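Local structure of glyoxalase family protein (Enterococcus faecalis, 2P25) at residues I88-E99 / K110-D118. The protein belongs to the glyoxalase/bleomycin resistance protein/dioxygenase superfamily and has its characteristic fold of paired beta-alpha-beta-beta-beta modules. Numbering follows the deposited sequence.
Sequences IAFLNEQGIETE and KMTFFFDPD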
loop_
_atom_site.group_PDB
_atom_site.type_symbol
_atom_site.label_atom_id
_atom_site.label_comp_id
_atom_site.label_asym_id
_atom_site.label_seq_id
_atom_site.Cartn_x
_atom_site.Cartn_y
_atom_site.Cartn_z
ATOM N N ILE A 88 8.684 -9.784 16.338
ATOM C CA ILE A 88 7.895 -9.211 17.435
ATOM C C ILE A 88 8.795 -8.748 18.585
ATOM O O ILE A 88 8.651 -7.625 19.095
ATOM C CB ILE A 88 6.814 -10.211 17.900
ATOM C CG1 ILE A 88 5.713 -10.331 16.839
ATOM C CG2 ILE A 88 6.213 -9.796 19.252
ATOM C CD1 ILE A 88 4.829 -11.555 17.051
ATOM N N ALA A 89 9.744 -9.599 18.998
ATOM C CA ALA A 89 10.633 -9.250 20.090
ATOM C C ALA A 89 11.408 -7.981 19.744
ATOM O O ALA A 89 11.506 -7.063 20.575
ATOM C CB ALA A 89 11.595 -10.410 20.401
ATOM N N PHE A 90 11.961 -7.937 18.527
ATOM C CA PHE A 90 12.687 -6.759 18.035
ATOM C C PHE A 90 11.835 -5.487 18.121
ATOM O O PHE A 90 12.277 -4.468 18.658
ATOM C CB PHE A 90 13.212 -6.974 16.591
ATOM C CG PHE A 90 13.710 -5.704 15.944
ATOM C CD1 PHE A 90 14.997 -5.240 16.193
ATOM C CD2 PHE A 90 12.865 -4.954 15.120
ATOM C CE1 PHE A 90 15.449 -4.053 15.599
ATOM C CE2 PHE A 90 13.302 -3.771 14.530
ATOM C CZ PHE A 90 14.585 -3.318 14.773
ATOM N N LEU A 91 10.599 -5.556 17.641
ATOM C CA LEU A 91 9.716 -4.397 17.681
ATOM C C LEU A 91 9.416 -3.988 19.127
ATOM O O LEU A 91 9.482 -2.799 19.480
ATOM C CB LEU A 91 8.414 -4.680 16.933
ATOM C CG LEU A 91 8.541 -4.856 15.405
ATOM C CD1 LEU A 91 7.189 -5.353 14.854
ATOM C CD2 LEU A 91 8.892 -3.498 14.799
ATOM N N ASN A 92 9.084 -4.975 19.961
ATOM C CA ASN A 92 8.723 -4.686 21.350
ATOM C C ASN A 92 9.895 -4.029 22.071
ATOM O O ASN A 92 9.705 -3.089 22.874
ATOM C CB ASN A 92 8.258 -5.955 22.089
ATOM C CG ASN A 92 6.964 -6.530 21.532
ATOM O OD1 ASN A 92 6.227 -5.889 20.745
ATOM N ND2 ASN A 92 6.663 -7.745 21.942
ATOM N N GLU A 93 11.107 -4.468 21.744
ATOM C CA GLU A 93 12.285 -3.897 22.389
ATOM C C GLU A 93 12.428 -2.411 22.008
ATOM O O GLU A 93 12.921 -1.604 22.811
ATOM C CB GLU A 93 13.536 -4.656 22.013
ATOM C CG GLU A 93 14.756 -4.184 22.818
ATOM C CD GLU A 93 16.041 -4.856 22.381
ATOM O OE1 GLU A 93 16.253 -5.018 21.166
ATOM O OE2 GLU A 93 16.848 -5.214 23.258
ATOM N N GLN A 94 11.993 -2.072 20.790
ATOM C CA GLN A 94 12.037 -0.688 20.293
ATOM C C GLN A 94 10.833 0.134 20.712
ATOM O O GLN A 94 10.670 1.258 20.239
ATOM C CB GLN A 94 12.132 -0.674 18.765
ATOM C CG GLN A 94 13.364 -1.376 18.203
ATOM C CD GLN A 94 14.623 -0.607 18.497
ATOM O OE1 GLN A 94 15.525 -1.088 19.201
ATOM N NE2 GLN A 94 14.701 0.592 17.965
ATOM N N GLY A 95 9.985 -0.423 21.571
ATOM C CA GLY A 95 8.817 0.290 22.085
ATOM C C GLY A 95 7.636 0.269 21.135
ATOM O O GLY A 95 6.711 1.096 21.250
ATOM N N ILE A 96 7.658 -0.664 20.180
ATOM C CA ILE A 96 6.549 -0.795 19.243
ATOM C C ILE A 96 5.700 -1.990 19.647
ATOM O O ILE A 96 6.160 -3.124 19.588
ATOM C CB ILE A 96 7.048 -0.976 17.800
ATOM C CG1 ILE A 96 7.805 0.277 17.355
ATOM C CG2 ILE A 96 5.848 -1.300 16.830
ATOM C CD1 ILE A 96 8.645 0.064 16.075
ATOM N N GLU A 97 4.469 -1.711 20.066
ATOM C CA GLU A 97 3.529 -2.752 20.498
ATOM C C GLU A 97 3.011 -3.619 19.356
ATOM O O GLU A 97 2.868 -3.156 18.227
ATOM C CB GLU A 97 2.362 -2.128 21.248
ATOM C CG GLU A 97 2.796 -1.439 22.505
ATOM C CD GLU A 97 1.619 -1.151 23.418
ATOM O OE1 GLU A 97 0.985 -2.124 23.881
ATOM O OE2 GLU A 97 1.319 0.044 23.646
ATOM N N THR A 98 2.771 -4.893 19.659
ATOM C CA THR A 98 2.243 -5.821 18.674
ATOM C C THR A 98 0.992 -6.461 19.245
ATOM O O THR A 98 0.892 -6.670 20.474
ATOM C CB THR A 98 3.288 -6.910 18.286
ATOM O OG1 THR A 98 3.913 -7.425 19.460
ATOM C CG2 THR A 98 4.368 -6.324 17.365
ATOM N N GLU A 99 0.021 -6.716 18.374
ATOM C CA GLU A 99 -1.165 -7.497 18.743
ATOM C C GLU A 99 -0.783 -8.947 19.072
ATOM O O GLU A 99 0.256 -9.443 18.618
ATOM C CB GLU A 99 -2.208 -7.493 17.629
ATOM C CG GLU A 99 -2.784 -6.117 17.328
ATOM C CD GLU A 99 -3.856 -6.180 16.284
ATOM O OE1 GLU A 99 -3.942 -7.198 15.554
ATOM O OE2 GLU A 99 -4.611 -5.198 16.175
ATOM N N LYS A 110 1.280 -18.006 10.842
ATOM C CA LYS A 110 1.298 -17.003 11.915
ATOM C C LYS A 110 1.330 -15.585 11.390
ATOM O O LYS A 110 2.010 -15.297 10.416
ATOM C CB LYS A 110 2.519 -17.184 12.812
ATOM C CG LYS A 110 2.435 -18.405 13.707
ATOM C CD LYS A 110 3.800 -18.673 14.333
ATOM C CE LYS A 110 3.786 -19.936 15.146
ATOM N NZ LYS A 110 5.137 -20.186 15.704
HETATM N N MSE A 111 0.632 -14.696 12.089
HETATM C CA MSE A 111 0.551 -13.286 11.694
HETATM C C MSE A 111 0.206 -12.435 12.901
HETATM O O MSE A 111 -0.333 -12.925 13.896
HETATM C CB MSE A 111 -0.522 -13.072 10.612
HETATM C CG MSE A 111 -1.863 -13.555 11.054
HETATM SE SE MSE A 111 -3.249 -13.151 9.756
HETATM C CE MSE A 111 -3.449 -11.231 10.142
ATOM N N THR A 112 0.566 -11.155 12.822
ATOM C CA THR A 112 0.098 -10.172 13.785
ATOM C C THR A 112 0.231 -8.783 13.122
ATOM O O THR A 112 0.710 -8.674 11.979
ATOM C CB THR A 112 0.876 -10.220 15.114
ATOM O OG1 THR A 112 0.196 -9.374 16.082
ATOM C CG2 THR A 112 2.335 -9.732 14.923
ATOM N N PHE A 113 -0.183 -7.754 13.853
ATOM C CA PHE A 113 -0.107 -6.363 13.407
ATOM C C PHE A 113 0.612 -5.502 14.422
ATOM O O PHE A 113 0.542 -5.731 15.637
ATOM C CB PHE A 113 -1.507 -5.752 13.232
ATOM C CG PHE A 113 -2.221 -6.174 11.978
ATOM C CD1 PHE A 113 -2.103 -5.419 10.811
ATOM C CD2 PHE A 113 -2.995 -7.328 11.967
ATOM C CE1 PHE A 113 -2.789 -5.805 9.640
ATOM C CE2 PHE A 113 -3.688 -7.731 10.802
ATOM C CZ PHE A 113 -3.574 -6.988 9.645
ATOM N N PHE A 114 1.322 -4.509 13.901
ATOM C CA PHE A 114 1.783 -3.377 14.681
ATOM C C PHE A 114 1.323 -2.134 13.913
ATOM O O PHE A 114 0.683 -2.268 12.872
ATOM C CB PHE A 114 3.303 -3.409 14.930
ATOM C CG PHE A 114 4.157 -3.353 13.681
ATOM C CD1 PHE A 114 4.907 -2.199 13.391
ATOM C CD2 PHE A 114 4.265 -4.462 12.843
ATOM C CE1 PHE A 114 5.726 -2.137 12.266
ATOM C CE2 PHE A 114 5.065 -4.405 11.705
ATOM C CZ PHE A 114 5.808 -3.251 11.430
ATOM N N PHE A 115 1.590 -0.940 14.438
ATOM C CA PHE A 115 0.998 0.271 13.859
ATOM C C PHE A 115 2.030 1.339 13.817
ATOM O O PHE A 115 2.870 1.446 14.712
ATOM C CB PHE A 115 -0.205 0.716 14.709
ATOM C CG PHE A 115 -1.268 -0.328 14.773
ATOM C CD1 PHE A 115 -2.268 -0.366 13.810
ATOM C CD2 PHE A 115 -1.233 -1.334 15.765
ATOM C CE1 PHE A 115 -3.227 -1.389 13.831
ATOM C CE2 PHE A 115 -2.178 -2.348 15.780
ATOM C CZ PHE A 115 -3.171 -2.376 14.823
ATOM N N ASP A 116 1.981 2.125 12.742
ATOM C CA ASP A 116 2.887 3.272 12.613
ATOM C C ASP A 116 2.418 4.415 13.535
ATOM O O ASP A 116 1.383 4.291 14.208
ATOM C CB ASP A 116 3.139 3.610 11.116
ATOM C CG ASP A 116 2.225 4.732 10.560
ATOM O OD1 ASP A 116 1.232 5.109 11.178
ATOM O OD2 ASP A 116 2.559 5.229 9.458
ATOM N N PRO A 117 3.208 5.489 13.643
ATOM C CA PRO A 117 2.900 6.555 14.590
ATOM C C PRO A 117 1.527 7.190 14.381
ATOM O O PRO A 117 1.002 7.827 15.320
ATOM C CB PRO A 117 4.016 7.589 14.331
ATOM C CG PRO A 117 5.213 6.683 13.874
ATOM C CD PRO A 117 4.510 5.694 12.965
ATOM N N ASP A 118 1.003 7.105 13.154
ATOM C CA ASP A 118 -0.338 7.622 12.814
ATOM C C ASP A 118 -1.396 6.516 12.734
ATOM O O ASP A 118 -2.517 6.724 12.226
ATOM C CB ASP A 118 -0.274 8.420 11.509
ATOM C CG ASP A 118 0.537 9.674 11.667
ATOM O OD1 ASP A 118 0.235 10.480 12.580
ATOM O OD2 ASP A 118 1.492 9.818 10.922
HETATM O O HOH W 1 2.344 -0.662 17.247
#
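L91 and F114 meet at about a right angle. The CD1 methyl of L91 lies over one face of the F114 ring, 3.8 Å from its centroid, in a CH-pi contact. I96 comes obliquely to the same ring, with CG2 3.7 Å from F114 CD1. F114 points toward segment 88-99 from its backbone, and CG set between the backbone N and the carbonyl carbon (chi1 62°) lays the ring with one face against L91 CD1. F22 of helix 16-26 and F3 of the second subunit also pack on F114. Further back along the strand, I88 and T112 touch tip to tip through CD1 and CG2, 3.8 Å apart.

Beyond the helix the chain runs beside the strand. E99 N donates to F113 O at 3.0 Å. T112 OG1 donates to E99 O over a short 2.5 Å, from above the carbonyl plane. A water accepts from F115 N and donates to E97 O, so it bridges the two backbones. The E99 side chain lies alongside F113, and its OE2 reaches the edge of the F115 ring, 3.4 Å from CZ. E99 OE1 forms a salt bridge with R102.

G95 ends the helix in a Schellman motif and turns the chain back to the sheet. Such packing of helix 84-93 on its sheet is typical of the beta-alpha-beta-beta-beta module of the glyoxalase fold.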